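Local coordinates for histidine-containing phosphotransfer protein 2 (Oryza sativa, PDB 1YVI) that relays phosphoryl groups from cytokinin sensor histidine kinases to response regulators in a multistep His-to-Asp phosphorelay, acting as a positive regulator of cytokinin signalling, at residues T11-S16 with R128-T133; K95-Q100 with R121-D126. All coordinates share one frame; numbering follows the deposited sequence.

Contact 1 of 2, residues T11-S16 with R128-T133; sequences TALLSS and RNKFQT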
ATOM      1  N   THR A  11      16.476  -5.400  -9.225  1.00 17.57           N
ATOM      2  CA  THR A  11      17.024  -4.051  -9.123  1.00 19.94           C
ATOM      3  C   THR A  11      16.263  -3.100 -10.047  1.00 18.96           C
ATOM      4  O   THR A  11      15.904  -1.976  -9.655  1.00 16.63           O
ATOM      5  CB  THR A  11      18.530  -4.068  -9.511  1.00 21.45           C
ATOM      6  OG1 THR A  11      19.216  -4.846  -8.531  1.00 17.90           O
ATOM      7  CG2 THR A  11      19.134  -2.648  -9.575  1.00 23.63           C
ATOM      8  N   ALA A  12      16.026  -3.567 -11.277  1.00 15.93           N
ATOM      9  CA  ALA A  12      15.271  -2.813 -12.249  1.00 18.43           C
ATOM     10  C   ALA A  12      13.865  -2.495 -11.732  1.00 16.39           C
ATOM     11  O   ALA A  12      13.410  -1.348 -11.790  1.00 20.75           O
ATOM     12  CB  ALA A  12      15.201  -3.576 -13.569  1.00 21.73           C
ATOM     13  N   LEU A  13      13.165  -3.509 -11.247  1.00 19.17           N
ATOM     14  CA  LEU A  13      11.818  -3.272 -10.658  1.00 19.39           C
ATOM     15  C   LEU A  13      11.823  -2.263  -9.513  1.00 20.06           C
ATOM     16  O   LEU A  13      11.041  -1.304  -9.541  1.00 18.07           O
ATOM     17  CB  LEU A  13      11.194  -4.568 -10.169  1.00 19.95           C
ATOM     18  CG  LEU A  13       9.808  -4.468  -9.510  1.00 16.76           C
ATOM     19  CD1 LEU A  13       8.764  -4.011 -10.540  1.00 20.87           C
ATOM     20  CD2 LEU A  13       9.442  -5.832  -9.009  1.00 17.39           C
ATOM     21  N   LEU A  14      12.646  -2.496  -8.484  1.00 14.61           N
ATOM     22  CA  LEU A  14      12.743  -1.542  -7.360  1.00 18.32           C
ATOM     23  C   LEU A  14      13.078  -0.128  -7.826  1.00 21.29           C
ATOM     24  O   LEU A  14      12.471   0.848  -7.344  1.00 21.90           O
ATOM     25  CB  LEU A  14      13.764  -1.983  -6.299  1.00 19.86           C
ATOM     26  CG  LEU A  14      13.517  -3.358  -5.680  1.00 21.34           C
ATOM     27  CD1 LEU A  14      14.784  -3.850  -4.954  1.00 26.04           C
ATOM     28  CD2 LEU A  14      12.297  -3.295  -4.795  1.00 24.31           C
ATOM     29  N   SER A  15      14.028   0.014  -8.748  1.00 18.26           N
ATOM     30  CA  SER A  15      14.377   1.347  -9.221  1.00 23.33           C
ATOM     31  C   SER A  15      13.164   2.053  -9.881  1.00 23.16           C
ATOM     32  O   SER A  15      12.886   3.233  -9.640  1.00 22.35           O
ATOM     33  CB  SER A  15      15.595   1.284 -10.151  1.00 23.78           C
ATOM     34  OG  SER A  15      15.511   2.248 -11.179  1.00 34.19           O
ATOM     35  N   SER A  16      12.424   1.324 -10.683  1.00 22.38           N
ATOM     36  CA  SER A  16      11.256   1.915 -11.321  1.00 24.15           C
ATOM     37  C   SER A  16      10.138   2.251 -10.288  1.00 22.49           C
ATOM     38  O   SER A  16       9.379   3.194 -10.481  1.00 23.29           O
ATOM     39  CB  SER A  16      10.757   0.991 -12.430  1.00 24.30           C
ATOM     40  OG  SER A  16       9.957  -0.040 -11.858  1.00 32.37           O
ATOM     41  N   ARG A 128       0.353  -2.686  -5.555  1.00  9.01           N
ATOM     42  CA  ARG A 128       0.236  -4.159  -5.350  1.00 12.68           C
ATOM     43  C   ARG A 128       0.811  -4.926  -6.555  1.00 12.63           C
ATOM     44  O   ARG A 128       1.450  -5.984  -6.432  1.00 12.97           O
ATOM     45  CB  ARG A 128      -1.243  -4.575  -5.176  1.00 11.77           C
ATOM     46  CG  ARG A 128      -1.331  -6.060  -4.824  1.00 16.23           C
ATOM     47  CD  ARG A 128      -2.784  -6.467  -4.477  1.00 16.41           C
ATOM     48  NE  ARG A 128      -2.797  -7.796  -3.836  1.00 22.84           N
ATOM     49  CZ  ARG A 128      -2.734  -8.972  -4.453  1.00 19.10           C
ATOM     50  NH1 ARG A 128      -2.616  -9.090  -5.778  1.00 18.50           N
ATOM     51  NH2 ARG A 128      -2.748 -10.062  -3.712  1.00 21.75           N
ATOM     52  N   ASN A 129       0.583  -4.374  -7.744  1.00 10.64           N
ATOM     53  CA  ASN A 129       1.106  -4.978  -8.959  1.00 10.87           C
ATOM     54  C   ASN A 129       2.627  -5.146  -8.839  1.00 12.52           C
ATOM     55  O   ASN A 129       3.187  -6.223  -9.087  1.00 12.48           O
ATOM     56  CB  ASN A 129       0.816  -4.049 -10.147  1.00 11.37           C
ATOM     57  CG  ASN A 129       1.551  -4.486 -11.405  1.00 13.76           C
ATOM     58  OD1 ASN A 129       2.628  -4.015 -11.696  1.00 13.32           O
ATOM     59  ND2 ASN A 129       0.980  -5.444 -12.116  1.00 11.58           N
ATOM     60  N   LYS A 130       3.303  -4.066  -8.511  1.00 13.34           N
ATOM     61  CA  LYS A 130       4.793  -4.098  -8.457  1.00 11.05           C
ATOM     62  C   LYS A 130       5.255  -4.998  -7.305  1.00 14.02           C
ATOM     63  O   LYS A 130       6.193  -5.783  -7.461  1.00 12.12           O
ATOM     64  CB  LYS A 130       5.298  -2.653  -8.252  1.00 14.96           C
ATOM     65  CG  LYS A 130       5.000  -1.732  -9.404  1.00 17.28           C
ATOM     66  CD  LYS A 130       5.540  -2.293 -10.712  1.00 19.99           C
ATOM     67  CE  LYS A 130       5.201  -1.365 -11.924  1.00 25.09           C
ATOM     68  NZ  LYS A 130       3.807  -1.550 -12.411  1.00 21.29           N
ATOM     69  N   PHE A 131       4.575  -4.910  -6.150  1.00 12.97           N
ATOM     70  CA  PHE A 131       4.878  -5.802  -5.015  1.00 14.59           C
ATOM     71  C   PHE A 131       4.747  -7.252  -5.354  1.00 13.32           C
ATOM     72  O   PHE A 131       5.556  -8.014  -4.931  1.00 13.21           O
ATOM     73  CB  PHE A 131       4.021  -5.543  -3.767  1.00 13.52           C
ATOM     74  CG  PHE A 131       4.417  -4.303  -2.979  1.00 10.78           C
ATOM     75  CD1 PHE A 131       5.691  -3.739  -3.067  1.00 13.46           C
ATOM     76  CD2 PHE A 131       3.497  -3.755  -2.053  1.00 17.23           C
ATOM     77  CE1 PHE A 131       6.038  -2.620  -2.270  1.00 16.95           C
ATOM     78  CE2 PHE A 131       3.852  -2.680  -1.219  1.00 12.50           C
ATOM     79  CZ  PHE A 131       5.107  -2.078  -1.349  1.00 14.19           C
ATOM     80  N   GLN A 132       3.726  -7.645  -6.095  1.00 12.20           N
ATOM     81  CA  GLN A 132       3.534  -9.045  -6.404  1.00 12.84           C
ATOM     82  C   GLN A 132       4.648  -9.572  -7.331  1.00 13.42           C
ATOM     83  O   GLN A 132       5.175 -10.644  -7.129  1.00 13.96           O
ATOM     84  CB  GLN A 132       2.167  -9.245  -7.085  1.00 16.57           C
ATOM     85  CG  GLN A 132       0.972  -9.083  -6.108  1.00 13.45           C
ATOM     86  CD  GLN A 132       1.061 -10.008  -4.927  1.00 21.34           C
ATOM     87  OE1 GLN A 132       1.091 -11.194  -5.120  1.00 20.28           O
ATOM     88  NE2 GLN A 132       1.104  -9.459  -3.697  1.00 22.57           N
ATOM     89  N   THR A 133       4.999  -8.787  -8.332  1.00 11.74           N
ATOM     90  CA  THR A 133       6.166  -9.087  -9.200  1.00 13.16           C
ATOM     91  C   THR A 133       7.463  -9.181  -8.347  1.00 14.00           C
ATOM     92  O   THR A 133       8.261 -10.104  -8.532  1.00 15.54           O
ATOM     93  CB  THR A 133       6.293  -8.013 -10.309  1.00 15.12           C
ATOM     94  OG1 THR A 133       5.065  -7.962 -11.096  1.00 12.80           O
ATOM     95  CG2 THR A 133       7.484  -8.306 -11.235  1.00 19.25           C
TER
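The shortest side-chain hydrogen bond here runs from K130 NZ to N129 OD1, 2.8 Å long, and it turns the lysine back onto its own helix while the middle of its chain lies against L13. The ammonium reaches the amide oxygen at a C=O...N angle of 140°, lifted well out of the amide plane. Bends at chi2 and chi4 curl the K130 chain, so that the charged end is spent beside the neighbouring asparagine and the methylenes are left for apolar packing: K130 CD lies 3.7 Å from L13 CD1. A lysine suits such a margin, greasy along its shaft and polar at its tip.

L13 carries the contact from its side. Its CG stands anti to the backbone N (chi1 179°), which extends the isobutyl group across to the other helix and divides the work between its two methyls. While CD1 takes the lysine shaft, CD2 approaches the backbone at K130 O, 3.6 Å away, and the T133 methyl, CG2, at 3.9 Å. T133 directs that methyl to the leucine and leaves its hydroxyl on the other branch, a division that suits threonine to a half-exposed border. With M134 and L137 also touching L13, the residues around it follow the i, i+3, i+4, i+7 pattern of a knobs-into-holes socket. One turn on, S16 OG folds back to bond L13 O at 2.9 Å, keeping the serine hydroxyl on its own helix.

The contact lays helix 2-19 against the C-terminal half of helix 110-142. L14, on the next face, packs on F27 and Q31 of helix 25-34 as well as on M134, whereas F131 turns from this contact to V47, F50 and C51 of helix 42-65 and also meets M17.

Contact 2 of 2, residues K95-Q100 with R121-D126; sequences KFTCMQ and RNDFYD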
ATOM      1  N   LYS A  95      -0.821   6.771   1.006  1.00 15.30           N
ATOM      2  CA  LYS A  95      -0.795   7.657   2.172  1.00 14.30           C
ATOM      3  C   LYS A  95      -1.391   9.043   1.838  1.00  9.97           C
ATOM      4  O   LYS A  95      -2.204   9.564   2.609  1.00 12.97           O
ATOM      5  CB  LYS A  95       0.670   7.774   2.721  1.00  8.65           C
ATOM      6  CG  LYS A  95       0.769   8.732   3.872  1.00 16.11           C
ATOM      7  CD  LYS A  95       2.206   9.063   4.237  1.00 17.73           C
ATOM      8  CE  LYS A  95       2.826   9.980   3.191  1.00 25.65           C
ATOM      9  NZ  LYS A  95       4.319  10.001   3.321  1.00 34.01           N
ATOM     10  N   PHE A  96      -0.963   9.677   0.746  1.00 13.37           N
ATOM     11  CA  PHE A  96      -1.470  11.022   0.467  1.00 16.33           C
ATOM     12  C   PHE A  96      -2.947  11.038   0.156  1.00 15.19           C
ATOM     13  O   PHE A  96      -3.639  11.969   0.565  1.00 13.79           O
ATOM     14  CB  PHE A  96      -0.686  11.747  -0.626  1.00 15.69           C
ATOM     15  CG  PHE A  96       0.746  11.924  -0.292  1.00 17.84           C
ATOM     16  CD1 PHE A  96       1.104  12.351   0.953  1.00 14.65           C
ATOM     17  CD2 PHE A  96       1.728  11.615  -1.207  1.00 21.50           C
ATOM     18  CE1 PHE A  96       2.451  12.483   1.295  1.00 27.85           C
ATOM     19  CE2 PHE A  96       3.056  11.760  -0.863  1.00 21.59           C
ATOM     20  CZ  PHE A  96       3.399  12.186   0.379  1.00 19.19           C
ATOM     21  N   THR A  97      -3.431   9.983  -0.489  1.00 16.27           N
ATOM     22  CA  THR A  97      -4.896   9.866  -0.786  1.00 13.18           C
ATOM     23  C   THR A  97      -5.690   9.760   0.515  1.00 16.26           C
ATOM     24  O   THR A  97      -6.715  10.436   0.683  1.00 13.17           O
ATOM     25  CB  THR A  97      -5.114   8.704  -1.727  1.00 17.25           C
ATOM     26  OG1 THR A  97      -4.398   8.977  -2.954  1.00 13.29           O
ATOM     27  CG2 THR A  97      -6.609   8.535  -2.027  1.00 15.23           C
ATOM     28  N   CYS A  98      -5.191   8.955   1.467  1.00 11.22           N
ATOM     29  CA  CYS A  98      -5.819   8.867   2.831  1.00 13.00           C
ATOM     30  C   CYS A  98      -5.899  10.218   3.566  1.00 12.14           C
ATOM     31  O   CYS A  98      -6.867  10.509   4.277  1.00 14.75           O
ATOM     32  CB  CYS A  98      -5.049   7.852   3.731  1.00 10.47           C
ATOM     33  SG  CYS A  98      -5.344   6.159   3.104  1.00 15.10           S
ATOM     34  N   MET A  99      -4.846  11.014   3.428  1.00 15.26           N
ATOM     35  CA  MET A  99      -4.791  12.337   4.019  1.00 16.02           C
ATOM     36  C   MET A  99      -5.937  13.198   3.538  1.00 19.36           C
ATOM     37  O   MET A  99      -6.639  13.848   4.336  1.00 15.05           O
ATOM     38  CB  MET A  99      -3.441  12.967   3.701  1.00 16.36           C
ATOM     39  CG  MET A  99      -2.353  12.385   4.596  1.00 19.62           C
ATOM     40  SD  MET A  99      -0.663  12.825   4.169  1.00 25.04           S
ATOM     41  CE  MET A  99      -0.618  14.567   4.545  1.00 26.14           C
ATOM     42  N   GLN A 100      -6.165  13.170   2.238  1.00 16.18           N
ATOM     43  CA  GLN A 100      -7.196  14.031   1.625  1.00 20.68           C
ATOM     44  C   GLN A 100      -8.573  13.492   2.039  1.00 18.35           C
ATOM     45  O   GLN A 100      -9.538  14.217   2.254  1.00 16.70           O
ATOM     46  CB  GLN A 100      -7.042  13.961   0.081  1.00 21.77           C
ATOM     47  CG  GLN A 100      -8.140  14.724  -0.691  1.00 28.75           C
ATOM     48  CD  GLN A 100      -7.638  15.434  -1.967  1.00 41.47           C
ATOM     49  OE1 GLN A 100      -6.994  14.834  -2.849  1.00 33.19           O
ATOM     50  NE2 GLN A 100      -7.959  16.722  -2.074  1.00 47.52           N
ATOM     51  N   ARG A 121      -8.122   2.605  -4.054  1.00 12.49           N
ATOM     52  CA  ARG A 121      -7.969   1.329  -4.727  1.00 11.57           C
ATOM     53  C   ARG A 121      -7.010   1.501  -5.898  1.00 12.67           C
ATOM     54  O   ARG A 121      -6.101   0.677  -6.078  1.00 14.60           O
ATOM     55  CB  ARG A 121      -9.319   0.862  -5.242  1.00 12.19           C
ATOM     56  CG  ARG A 121     -10.148   0.173  -4.198  1.00 14.42           C
ATOM     57  CD  ARG A 121     -11.352  -0.550  -4.887  1.00 16.00           C
ATOM     58  NE  ARG A 121     -12.262  -0.945  -3.831  1.00 18.00           N
ATOM     59  CZ  ARG A 121     -13.311  -0.214  -3.418  1.00 26.43           C
ATOM     60  NH1 ARG A 121     -13.613   0.929  -4.021  1.00 18.89           N
ATOM     61  NH2 ARG A 121     -14.080  -0.671  -2.427  1.00 24.47           N
ATOM     62  N   ASN A 122      -7.173   2.594  -6.670  1.00 10.33           N
ATOM     63  CA  ASN A 122      -6.268   2.834  -7.850  1.00  7.51           C
ATOM     64  C   ASN A 122      -4.797   2.792  -7.399  1.00 11.80           C
ATOM     65  O   ASN A 122      -3.980   2.061  -7.979  1.00 12.64           O
ATOM     66  CB  ASN A 122      -6.572   4.186  -8.499  1.00 10.95           C
ATOM     67  CG  ASN A 122      -7.955   4.201  -9.169  1.00 15.34           C
ATOM     68  OD1 ASN A 122      -8.617   3.160  -9.267  1.00 11.73           O
ATOM     69  ND2 ASN A 122      -8.390   5.383  -9.605  1.00 16.63           N
ATOM     70  N   ASP A 123      -4.473   3.569  -6.366  1.00 12.36           N
ATOM     71  CA  ASP A 123      -3.078   3.660  -5.873  1.00 15.47           C
ATOM     72  C   ASP A 123      -2.613   2.351  -5.234  1.00 14.73           C
ATOM     73  O   ASP A 123      -1.477   1.951  -5.418  1.00 14.56           O
ATOM     74  CB  ASP A 123      -2.959   4.803  -4.840  1.00 15.11           C
ATOM     75  CG  ASP A 123      -3.044   6.218  -5.503  1.00 14.09           C
ATOM     76  OD1 ASP A 123      -2.618   6.421  -6.674  1.00 17.86           O
ATOM     77  OD2 ASP A 123      -3.509   7.114  -4.814  1.00 25.59           O
ATOM     78  N   PHE A 124      -3.508   1.677  -4.501  1.00 12.52           N
ATOM     79  CA  PHE A 124      -3.159   0.386  -3.896  1.00 13.23           C
ATOM     80  C   PHE A 124      -2.882  -0.659  -4.983  1.00 11.45           C
ATOM     81  O   PHE A 124      -1.919  -1.436  -4.889  1.00 11.93           O
ATOM     82  CB  PHE A 124      -4.295  -0.100  -2.976  1.00  9.30           C
ATOM     83  CG  PHE A 124      -4.102  -1.491  -2.475  1.00 11.31           C
ATOM     84  CD1 PHE A 124      -3.002  -1.790  -1.659  1.00 19.00           C
ATOM     85  CD2 PHE A 124      -4.957  -2.503  -2.844  1.00 13.60           C
ATOM     86  CE1 PHE A 124      -2.794  -3.093  -1.198  1.00 18.24           C
ATOM     87  CE2 PHE A 124      -4.743  -3.816  -2.413  1.00 13.07           C
ATOM     88  CZ  PHE A 124      -3.672  -4.094  -1.578  1.00 13.83           C
ATOM     89  N   TYR A 125      -3.744  -0.736  -5.992  1.00 10.19           N
ATOM     90  CA  TYR A 125      -3.532  -1.754  -7.037  1.00  8.57           C
ATOM     91  C   TYR A 125      -2.306  -1.507  -7.896  1.00 11.00           C
ATOM     92  O   TYR A 125      -1.707  -2.483  -8.391  1.00  9.23           O
ATOM     93  CB  TYR A 125      -4.821  -2.000  -7.884  1.00  8.00           C
ATOM     94  CG  TYR A 125      -5.801  -2.828  -7.044  1.00 14.07           C
ATOM     95  CD1 TYR A 125      -5.538  -4.199  -6.796  1.00 10.10           C
ATOM     96  CD2 TYR A 125      -6.922  -2.242  -6.433  1.00 14.22           C
ATOM     97  CE1 TYR A 125      -6.386  -4.995  -5.995  1.00 18.35           C
ATOM     98  CE2 TYR A 125      -7.802  -3.056  -5.582  1.00 12.30           C
ATOM     99  CZ  TYR A 125      -7.511  -4.401  -5.384  1.00 18.07           C
ATOM    100  OH  TYR A 125      -8.322  -5.185  -4.596  1.00 15.85           O
ATOM    101  N   ASP A 126      -1.980  -0.234  -8.154  1.00 12.64           N
ATOM    102  CA  ASP A 126      -0.721   0.096  -8.864  1.00 12.65           C
ATOM    103  C   ASP A 126       0.449  -0.426  -8.070  1.00 12.56           C
ATOM    104  O   ASP A 126       1.354  -1.030  -8.633  1.00 11.86           O
ATOM    105  CB  ASP A 126      -0.452   1.601  -8.944  1.00 14.95           C
ATOM    106  CG  ASP A 126      -1.191   2.299 -10.089  1.00 22.25           C
ATOM    107  OD1 ASP A 126      -1.796   1.602 -10.932  1.00 20.94           O
ATOM    108  OD2 ASP A 126      -1.189   3.552 -10.083  1.00 21.68           O
TER
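T97 and D123 face each other from two helical segments that run in broadly opposite directions, with their CA atoms 8.2 Å apart, the nearest such pair between 95-100 and 121-126. That spacing leaves room for two short polar side chains to meet midway, each coming from its own helix. T97 OG1 lies 2.8 Å from D123 OD2, a hydrogen-bonding distance, and it meets the carboxylate oxygen end on, nearly in line with the CG-OD2 bond. With chi1 at -61°, the threonine hydroxyl stands anti to its carbonyl carbon, a rotamer that also brings OG1 within bonding reach of K93 O one turn earlier in the helix. Threonine is short enough to serve both neighbours from one atom, and aspartate just long enough to bridge the rest of the gap.

Around this polar pair T97 also rests on V119 and V120, and D123 on K93 and V94. On adjoining faces, C98 packs on V79 and K83 of helix 72-89, and F124 on A54 and I58 of helix 42-65, as expected within the HPt helical bundle.

Since the hydroxyl has a single proton and two acceptors within range, the carboxylate and the K93 carbonyl may share or compete for it, so the short approach to D123 is a probable rather than certain bond between the helices, with little buried surface behind it.

Both contacts are surface contacts using helix 110-142, at adjoining segments of that long helix, and their centres lie about 17 Å apart. Contact 2, nearer the centre of the chain, ties it to helix 92-106 within the HPt bundle, whose helix 72-89 carries H80, the predicted phosphorylation site. Contact 1 brings in the N-terminal helix 2-19 farther out. Their chemistry divides accordingly: the outer contact buries 158 Å² of mostly aliphatic surface, and its polar bonds stay within each helix, whereas the inner one buries only 57 Å² and relies on one hydroxyl-carboxylate meeting between helices.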